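PDB 3DC4: kinesin-like protein Nod from Drosophila melanogaster, which hydrolyses ATP in its kinesin motor domain, binds microtubules and their plus ends, and is required for segregation of non-exchange chromosomes in meiosis. Local coordinates for residues 19-24 and 273-278; 93-98 and 302-307; 178-183 and 293-298. All blocks are in the same frame, centred on the assembly; numbering follows the deposited sequence.

Overall arrangement
From the N terminus, residues 19-24 open a loop that contact 1 closes at helix 267-279, drawing the first modelled residues and the start of strand 23-30 against that helix. Before it closes, residues 93-98 have begun contact 2, which ends at 302-307 and pairs strands 96-101 and 305-312. Contacts 1 and 2 therefore cross, and they meet where Lys-20 and Ser-22 lie beside Gln-303 and Ser-304. Contact 3, from the loop 178-183 to the end of helix 291-295, is nested inside contact 2 and crosses contact 1. Together the three join the central sheet of the motor domain to two consecutive helices and a surface loop.

Contact 1: residues 19-24 and 273-278; sequences AKLSAV and KVVMSM
Met-278 overlaps Leu-21 with the very end of its side chain, the methyl CE standing 4.2 Å from Leu-21 CG while the two side chains cross at about a right angle. The chain runs on from CB until chi3 (75°) folds CE round, and the same methyl lies 3.8 Å from Ala-19 O. Leu-21, whose CB points toward the helix, has a second apolar neighbour one turn earlier: its CD1 is 4.3 Å from Val-275 CG2. The other branch of that valine, CG1, faces Val-24 CG2 at 4.4 Å, so Val-275 spreads its two methyls over two residues of the incoming chain. No hydrogen bond links the segments. Lys-20 takes part through aliphatic carbon, CD lying 3.8 Å from Met-278 O, while its NZ goes on to hydrogen-bond Glu-338 O. Within the helix, Lys-273 O is gripped from opposite faces of its plane by Ser-277 N and OG. Around this apolar seam, Val-275 also touches Leu-306 and Ala-335, and helix 267-279 thus lies over the central sheet of the kinesin motor domain, against strand 305-312, helix 319-335 and the beginning of strand 23-30.

Contact 2: residues 93-98 and 302-307; sequences GFQCTA and AQSYLT
With chi1 at -59° for Phe-94 and -67° for Tyr-305, each CG lies anti to its own carbonyl carbon, beside the backbone N, and the two rings meet as an offset edge-to-face pair. The site is the entrance to a parallel strand pair in the central sheet of the kinesin motor domain, a P-loop NTPase fold, just after a Schellman motif at Gly-93 ends helix 84-92. The edge of Tyr-305 is turned toward the face of Phe-94, the planes 88° apart and the ring centroids separated by 5.9 Å. Phe-94 CB itself lies 3.8 Å from Tyr-305 CE1, and the CE2 corner of the phenyl ring comes up to Gln-303 CB. An alanine in place of Phe-94 would keep the CB contact but would probably leave the edge of Tyr-305 and the chain of Gln-303 facing a gap.

Beyond the rings the backbones zip together. Tyr-305 N donates to Gln-95 O at 2.9 Å, Thr-97 N returns a bond to Tyr-305 O at 2.9 Å, and Thr-307 N continues the ladder to Thr-97 O at 2.8 Å. Cys-96, Ala-98, Tyr-305 and Thr-307 share one face of the sheet, where helix 84-92 covers Tyr-305 and Thr-307 through Leu-86. On the other face Thr-97 and Leu-306 lie side by side, CG2 of the threonine 4.0 Å from CD1 of the leucine. Strand 96-101 then runs into the P-loop that holds ADP. Thr-97 OG1 hydrogen-bonds Asn-238 ND2 and also donates to a water at 2.7 Å, which in turn donates to Tyr-305 O, likewise at 2.7 Å.

Contact 3: residues 178-183 and 293-298; sequences AARCQR and TTVLQA
Arg-180 leans on Val-295 and Thr-294 with the aliphatic part of its side chain and one guanidinium nitrogen. Its CB stands 4.4 Å from Val-295 CG2. The next carbon, CG, set by chi1 (77°) in the crowded position between backbone N and carbonyl carbon, makes the closest side-chain approach, 3.6 Å from the same Val-295 CG2. CD has moved on to the neighbouring residue and lies 4.0 Å from Thr-294 CG2. A further bend, chi3 at -80°, turns NE back, and at the tip NH2 comes within 4.2 Å of Thr-294 CG2. The meeting is apolar on the threonine side because OG1 is turned the other way, hydrogen-bonded to Ser-290 O and Tyr-287 O within its own part of the chain.

Cys-181 adds to the contact beside the last helical residues, its SG anti to the backbone N and 3.9 Å from Thr-294 O, with Gln-297 CB as a looser neighbour beyond the helix. Polar backbone atoms here are joined by water rather than directly. One molecule donates to Cys-181 O at 3.0 Å and to Val-295 O at 2.6 Å, and accepts from Ala-298 N at 3.0 Å. A surface loop thus rests on the last turn of helix 291-295 through a water bridge and aliphatic contacts; in kinesin motor domains the corresponding loop and helix commonly belong to the microtubule-facing surface, a role consistent with this site.

Contact 1: residues 19-24 and 273-278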
loop_
_atom_site.group_PDB
_atom_site.type_symbol
_atom_site.label_atom_id
_atom_site.label_comp_id
_atom_site.label_asym_id
_atom_site.label_seq_id
_atom_site.Cartn_x
_atom_site.Cartn_y
_atom_site.Cartn_z
ATOM N N ALA A 19 16.222 -8.799 -11.794
ATOM C CA ALA A 19 17.089 -7.981 -10.898
ATOM C C ALA A 19 16.401 -7.716 -9.564
ATOM O O ALA A 19 15.458 -8.414 -9.191
ATOM C CB ALA A 19 17.437 -6.659 -11.574
ATOM N N LYS A 20 16.874 -6.698 -8.856
ATOM C CA LYS A 20 16.317 -6.340 -7.559
ATOM C C LYS A 20 15.407 -5.119 -7.674
ATOM O O LYS A 20 15.419 -4.412 -8.682
ATOM C CB LYS A 20 17.447 -6.026 -6.568
ATOM C CG LYS A 20 18.760 -6.757 -6.818
ATOM C CD LYS A 20 18.618 -8.268 -6.728
ATOM C CE LYS A 20 19.992 -8.933 -6.784
ATOM N NZ LYS A 20 20.870 -8.441 -5.674
ATOM N N LEU A 21 14.622 -4.876 -6.629
ATOM C CA LEU A 21 13.720 -3.729 -6.592
ATOM C C LEU A 21 14.576 -2.486 -6.366
ATOM O O LEU A 21 15.699 -2.589 -5.868
ATOM C CB LEU A 21 12.723 -3.891 -5.442
ATOM C CG LEU A 21 11.739 -5.058 -5.547
ATOM C CD1 LEU A 21 11.328 -5.511 -4.159
ATOM C CD2 LEU A 21 10.532 -4.636 -6.367
ATOM N N SER A 22 14.062 -1.316 -6.728
ATOM C CA SER A 22 14.827 -0.089 -6.536
ATOM C C SER A 22 14.921 0.278 -5.058
ATOM O O SER A 22 15.930 0.826 -4.607
ATOM C CB SER A 22 14.205 1.073 -7.319
ATOM O OG SER A 22 14.451 0.942 -8.710
ATOM N N ALA A 23 13.871 -0.034 -4.305
ATOM C CA ALA A 23 13.855 0.270 -2.883
ATOM C C ALA A 23 12.681 -0.383 -2.173
ATOM O O ALA A 23 11.552 -0.357 -2.663
ATOM C CB ALA A 23 13.809 1.786 -2.678
ATOM N N VAL A 24 12.962 -0.992 -1.027
ATOM C CA VAL A 24 11.931 -1.615 -0.210
ATOM C C VAL A 24 12.011 -0.877 1.121
ATOM O O VAL A 24 13.011 -0.973 1.827
ATOM C CB VAL A 24 12.193 -3.119 0.004
ATOM C CG1 VAL A 24 11.114 -3.708 0.903
ATOM C CG2 VAL A 24 12.193 -3.845 -1.344
ATOM N N LYS A 273 8.688 -13.570 0.476
ATOM C CA LYS A 273 9.300 -14.655 -0.279
ATOM C C LYS A 273 9.664 -14.149 -1.669
ATOM O O LYS A 273 10.732 -14.461 -2.198
ATOM C CB LYS A 273 8.337 -15.838 -0.386
ATOM C CG LYS A 273 8.025 -16.511 0.943
ATOM C CD LYS A 273 7.250 -17.810 0.739
ATOM C CE LYS A 273 8.093 -18.850 0.008
ATOM N NZ LYS A 273 7.301 -20.029 -0.445
ATOM N N VAL A 274 8.769 -13.363 -2.255
ATOM C CA VAL A 274 9.008 -12.800 -3.575
ATOM C C VAL A 274 10.227 -11.883 -3.523
ATOM O O VAL A 274 11.106 -11.959 -4.381
ATOM C CB VAL A 274 7.783 -11.995 -4.065
ATOM C CG1 VAL A 274 8.146 -11.190 -5.305
ATOM C CG2 VAL A 274 6.630 -12.940 -4.373
ATOM N N VAL A 275 10.278 -11.016 -2.517
ATOM C CA VAL A 275 11.402 -10.095 -2.376
ATOM C C VAL A 275 12.725 -10.848 -2.253
ATOM O O VAL A 275 13.722 -10.469 -2.863
ATOM C CB VAL A 275 11.222 -9.180 -1.142
ATOM C CG1 VAL A 275 12.421 -8.258 -0.996
ATOM C CG2 VAL A 275 9.944 -8.362 -1.289
ATOM N N MET A 276 12.725 -11.920 -1.468
ATOM C CA MET A 276 13.925 -12.720 -1.268
ATOM C C MET A 276 14.320 -13.483 -2.529
ATOM O O MET A 276 15.481 -13.467 -2.936
ATOM C CB MET A 276 13.706 -13.704 -0.122
ATOM C CG MET A 276 13.537 -13.043 1.230
ATOM S SD MET A 276 13.330 -14.264 2.540
ATOM C CE MET A 276 14.972 -15.008 2.555
ATOM N N SER A 277 13.346 -14.152 -3.136
ATOM C CA SER A 277 13.570 -14.924 -4.351
ATOM C C SER A 277 14.215 -14.081 -5.440
ATOM O O SER A 277 15.052 -14.569 -6.197
ATOM C CB SER A 277 12.247 -15.493 -4.862
ATOM O OG SER A 277 11.692 -16.400 -3.924
ATOM N N MET A 278 13.823 -12.814 -5.514
ATOM C CA MET A 278 14.368 -11.908 -6.515
ATOM C C MET A 278 15.817 -11.570 -6.200
ATOM O O MET A 278 16.673 -11.571 -7.085
ATOM C CB MET A 278 13.539 -10.624 -6.566
ATOM C CG MET A 278 12.141 -10.810 -7.124
ATOM S SD MET A 278 11.115 -9.342 -6.925
ATOM C CE MET A 278 11.793 -8.266 -8.208
#

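Contact 2: residues 93-98 and 302-307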
loop_
_atom_site.group_PDB
_atom_site.type_symbol
_atom_site.label_atom_id
_atom_site.label_comp_id
_atom_site.label_asym_id
_atom_site.label_seq_id
_atom_site.Cartn_x
_atom_site.Cartn_y
_atom_site.Cartn_z
ATOM N N GLY A 93 8.124 6.234 -14.663
ATOM C CA GLY A 93 7.818 4.931 -15.225
ATOM C C GLY A 93 8.020 3.726 -14.327
ATOM O O GLY A 93 7.807 2.595 -14.761
ATOM N N PHE A 94 8.420 3.941 -13.078
ATOM C CA PHE A 94 8.623 2.809 -12.178
ATOM C C PHE A 94 7.320 2.407 -11.484
ATOM O O PHE A 94 6.492 3.259 -11.165
ATOM C CB PHE A 94 9.700 3.141 -11.130
ATOM C CG PHE A 94 11.044 3.481 -11.722
ATOM C CD1 PHE A 94 11.346 4.788 -12.092
ATOM C CD2 PHE A 94 12.001 2.491 -11.922
ATOM C CE1 PHE A 94 12.584 5.106 -12.653
ATOM C CE2 PHE A 94 13.243 2.797 -12.481
ATOM C CZ PHE A 94 13.534 4.108 -12.848
ATOM N N GLN A 95 7.137 1.104 -11.283
ATOM C CA GLN A 95 5.950 0.588 -10.612
ATOM C C GLN A 95 6.151 0.859 -9.123
ATOM O O GLN A 95 7.260 0.710 -8.609
ATOM C CB GLN A 95 5.799 -0.915 -10.862
ATOM C CG GLN A 95 5.899 -1.337 -12.329
ATOM C CD GLN A 95 4.985 -0.556 -13.242
ATOM O OE1 GLN A 95 3.840 -0.250 -12.886
ATOM N NE2 GLN A 95 5.481 -0.235 -14.439
ATOM N N CYS A 96 5.082 1.264 -8.441
ATOM C CA CYS A 96 5.145 1.591 -7.017
ATOM C C CYS A 96 4.005 0.955 -6.234
ATOM O O CYS A 96 2.865 0.932 -6.698
ATOM C CB CYS A 96 5.070 3.109 -6.815
ATOM S SG CYS A 96 6.393 4.070 -7.589
ATOM N N THR A 97 4.313 0.471 -5.034
ATOM C CA THR A 97 3.306 -0.146 -4.181
ATOM C C THR A 97 3.454 0.345 -2.740
ATOM O O THR A 97 4.544 0.325 -2.180
ATOM C CB THR A 97 3.429 -1.679 -4.203
ATOM O OG1 THR A 97 3.248 -2.149 -5.548
ATOM C CG2 THR A 97 2.384 -2.318 -3.301
ATOM N N ALA A 98 2.358 0.822 -2.163
ATOM C CA ALA A 98 2.354 1.282 -0.779
ATOM C C ALA A 98 1.303 0.386 -0.141
ATOM O O ALA A 98 0.132 0.402 -0.531
ATOM C CB ALA A 98 1.951 2.764 -0.686
ATOM N N ALA A 302 11.870 -5.858 -11.074
ATOM C CA ALA A 302 13.102 -5.093 -10.947
ATOM C C ALA A 302 12.860 -3.595 -11.043
ATOM O O ALA A 302 12.015 -3.137 -11.811
ATOM C CB ALA A 302 14.101 -5.525 -12.018
ATOM N N GLN A 303 13.620 -2.843 -10.254
ATOM C CA GLN A 303 13.530 -1.392 -10.223
ATOM C C GLN A 303 12.066 -0.990 -10.072
ATOM O O GLN A 303 11.636 0.011 -10.642
ATOM C CB GLN A 303 13.744 -0.824 -11.629
ATOM C CG GLN A 303 15.138 -1.089 -12.185
ATOM C CD GLN A 303 15.443 -0.259 -13.415
ATOM O OE1 GLN A 303 14.801 -0.408 -14.457
ATOM N NE2 GLN A 303 16.429 0.624 -13.301
ATOM N N SER A 304 11.312 -1.733 -9.275
ATOM C CA SER A 304 10.031 -1.295 -8.735
ATOM C C SER A 304 10.229 -0.887 -7.278
ATOM O O SER A 304 11.251 -1.216 -6.671
ATOM C CB SER A 304 8.989 -2.402 -8.846
ATOM O OG SER A 304 8.667 -2.628 -10.209
ATOM N N TYR A 305 9.253 -0.164 -6.730
ATOM C CA TYR A 305 9.311 0.308 -5.350
ATOM C C TYR A 305 8.245 -0.317 -4.469
ATOM O O TYR A 305 7.084 -0.408 -4.857
ATOM C CB TYR A 305 9.162 1.827 -5.302
ATOM C CG TYR A 305 10.322 2.562 -5.916
ATOM C CD1 TYR A 305 10.458 2.663 -7.303
ATOM C CD2 TYR A 305 11.299 3.133 -5.108
ATOM C CE1 TYR A 305 11.542 3.316 -7.865
ATOM C CE2 TYR A 305 12.386 3.787 -5.651
ATOM C CZ TYR A 305 12.504 3.874 -7.026
ATOM O OH TYR A 305 13.600 4.514 -7.555
ATOM N N LEU A 306 8.647 -0.745 -3.276
ATOM C CA LEU A 306 7.723 -1.359 -2.332
ATOM C C LEU A 306 7.860 -0.699 -0.965
ATOM O O LEU A 306 8.948 -0.657 -0.392
ATOM C CB LEU A 306 8.006 -2.862 -2.226
ATOM C CG LEU A 306 7.219 -3.695 -1.210
ATOM C CD1 LEU A 306 5.732 -3.555 -1.463
ATOM C CD2 LEU A 306 7.647 -5.158 -1.303
ATOM N N THR A 307 6.750 -0.174 -0.454
ATOM C CA THR A 307 6.751 0.477 0.849
ATOM C C THR A 307 5.665 -0.102 1.753
ATOM O O THR A 307 4.482 -0.130 1.399
ATOM C CB THR A 307 6.540 1.997 0.718
ATOM O OG1 THR A 307 7.654 2.573 0.022
ATOM C CG2 THR A 307 6.427 2.642 2.102
HETATM O O HOH W 1 9.389 -0.554 -12.063
HETATM O O HOH W 2 5.686 -1.843 -6.633
#

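Contact 3: residues 178-183 and 293-298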
loop_
_atom_site.group_PDB
_atom_site.type_symbol
_atom_site.label_atom_id
_atom_site.label_comp_id
_atom_site.label_asym_id
_atom_site.label_seq_id
_atom_site.Cartn_x
_atom_site.Cartn_y
_atom_site.Cartn_z
ATOM N N ALA A 178 -6.604 -15.839 -14.230
ATOM C CA ALA A 178 -5.683 -15.691 -15.354
ATOM C C ALA A 178 -5.863 -14.360 -16.075
ATOM O O ALA A 178 -5.515 -14.231 -17.250
ATOM C CB ALA A 178 -5.873 -16.845 -16.334
ATOM N N ALA A 179 -6.402 -13.371 -15.371
ATOM C CA ALA A 179 -6.626 -12.057 -15.958
ATOM C C ALA A 179 -6.685 -10.961 -14.901
ATOM O O ALA A 179 -6.681 -9.776 -15.226
ATOM C CB ALA A 179 -7.912 -12.066 -16.768
ATOM N N ARG A 180 -6.740 -11.359 -13.634
ATOM C CA ARG A 180 -6.800 -10.390 -12.545
ATOM C C ARG A 180 -5.497 -9.599 -12.493
ATOM O O ARG A 180 -5.433 -8.524 -11.896
ATOM C CB ARG A 180 -7.019 -11.099 -11.205
ATOM C CG ARG A 180 -5.769 -11.759 -10.627
ATOM C CD ARG A 180 -5.352 -13.006 -11.393
ATOM N NE ARG A 180 -6.148 -14.173 -11.025
ATOM C CZ ARG A 180 -5.857 -15.419 -11.386
ATOM N NH1 ARG A 180 -6.636 -16.423 -11.003
ATOM N NH2 ARG A 180 -4.786 -15.662 -12.128
ATOM N N CYS A 181 -4.462 -10.147 -13.124
ATOM C CA CYS A 181 -3.145 -9.521 -13.159
ATOM C C CYS A 181 -3.139 -8.248 -13.997
ATOM O O CYS A 181 -2.435 -7.291 -13.685
ATOM C CB CYS A 181 -2.119 -10.514 -13.721
ATOM S SG CYS A 181 -0.415 -9.903 -13.799
ATOM N N GLN A 182 -3.932 -8.238 -15.062
ATOM C CA GLN A 182 -3.993 -7.080 -15.944
ATOM C C GLN A 182 -5.417 -6.744 -16.371
ATOM O O GLN A 182 -5.849 -5.599 -16.252
ATOM C CB GLN A 182 -3.121 -7.328 -17.181
ATOM C CG GLN A 182 -3.025 -6.152 -18.146
ATOM C CD GLN A 182 -2.474 -4.895 -17.497
ATOM O OE1 GLN A 182 -3.163 -4.229 -16.721
ATOM N NE2 GLN A 182 -1.225 -4.563 -17.809
ATOM N N ARG A 183 -6.147 -7.741 -16.861
ATOM C CA ARG A 183 -7.522 -7.530 -17.314
ATOM C C ARG A 183 -8.507 -7.168 -16.203
ATOM O O ARG A 183 -9.109 -8.046 -15.582
ATOM C CB ARG A 183 -8.054 -8.772 -18.035
ATOM C CG ARG A 183 -9.456 -8.576 -18.613
ATOM C CD ARG A 183 -10.134 -9.897 -18.948
ATOM N NE ARG A 183 -10.474 -10.659 -17.749
ATOM C CZ ARG A 183 -11.346 -10.254 -16.829
ATOM N NH1 ARG A 183 -11.969 -9.090 -16.970
ATOM N NH2 ARG A 183 -11.590 -11.007 -15.762
ATOM N N THR A 293 0.253 -11.440 -4.352
ATOM C CA THR A 293 1.480 -11.364 -5.134
ATOM C C THR A 293 1.239 -11.649 -6.615
ATOM O O THR A 293 2.078 -11.334 -7.459
ATOM C CB THR A 293 2.564 -12.323 -4.575
ATOM O OG1 THR A 293 2.002 -13.622 -4.348
ATOM C CG2 THR A 293 3.129 -11.775 -3.270
ATOM N N THR A 294 0.095 -12.246 -6.927
ATOM C CA THR A 294 -0.254 -12.538 -8.309
ATOM C C THR A 294 -0.792 -11.254 -8.945
ATOM O O THR A 294 -0.351 -10.851 -10.021
ATOM C CB THR A 294 -1.321 -13.652 -8.387
ATOM O OG1 THR A 294 -0.760 -14.878 -7.901
ATOM C CG2 THR A 294 -1.785 -13.859 -9.822
ATOM N N VAL A 295 -1.729 -10.602 -8.263
ATOM C CA VAL A 295 -2.305 -9.356 -8.760
ATOM C C VAL A 295 -1.237 -8.271 -8.886
ATOM O O VAL A 295 -1.254 -7.479 -9.828
ATOM C CB VAL A 295 -3.420 -8.853 -7.826
ATOM C CG1 VAL A 295 -3.913 -7.485 -8.291
ATOM C CG2 VAL A 295 -4.568 -9.853 -7.815
ATOM N N LEU A 296 -0.297 -8.241 -7.946
ATOM C CA LEU A 296 0.752 -7.231 -7.977
ATOM C C LEU A 296 2.025 -7.731 -8.668
ATOM O O LEU A 296 3.077 -7.116 -8.553
ATOM C CB LEU A 296 1.079 -6.778 -6.544
ATOM C CG LEU A 296 -0.086 -6.200 -5.725
ATOM C CD1 LEU A 296 0.377 -5.902 -4.309
ATOM C CD2 LEU A 296 -0.615 -4.930 -6.396
ATOM N N GLN A 297 1.924 -8.836 -9.399
ATOM C CA GLN A 297 3.080 -9.407 -10.084
ATOM C C GLN A 297 3.824 -8.414 -10.970
ATOM O O GLN A 297 5.053 -8.360 -10.948
ATOM C CB GLN A 297 2.650 -10.600 -10.931
ATOM C CG GLN A 297 3.815 -11.415 -11.444
ATOM C CD GLN A 297 3.361 -12.579 -12.283
ATOM O OE1 GLN A 297 2.366 -13.226 -11.964
ATOM N NE2 GLN A 297 4.087 -12.857 -13.361
ATOM N N ALA A 298 3.079 -7.637 -11.751
ATOM C CA ALA A 298 3.681 -6.656 -12.645
ATOM C C ALA A 298 4.352 -5.525 -11.875
ATOM O O ALA A 298 5.214 -4.835 -12.411
ATOM C CB ALA A 298 2.622 -6.085 -13.589
HETATM O O HOH W 3 0.107 -7.331 -12.007
#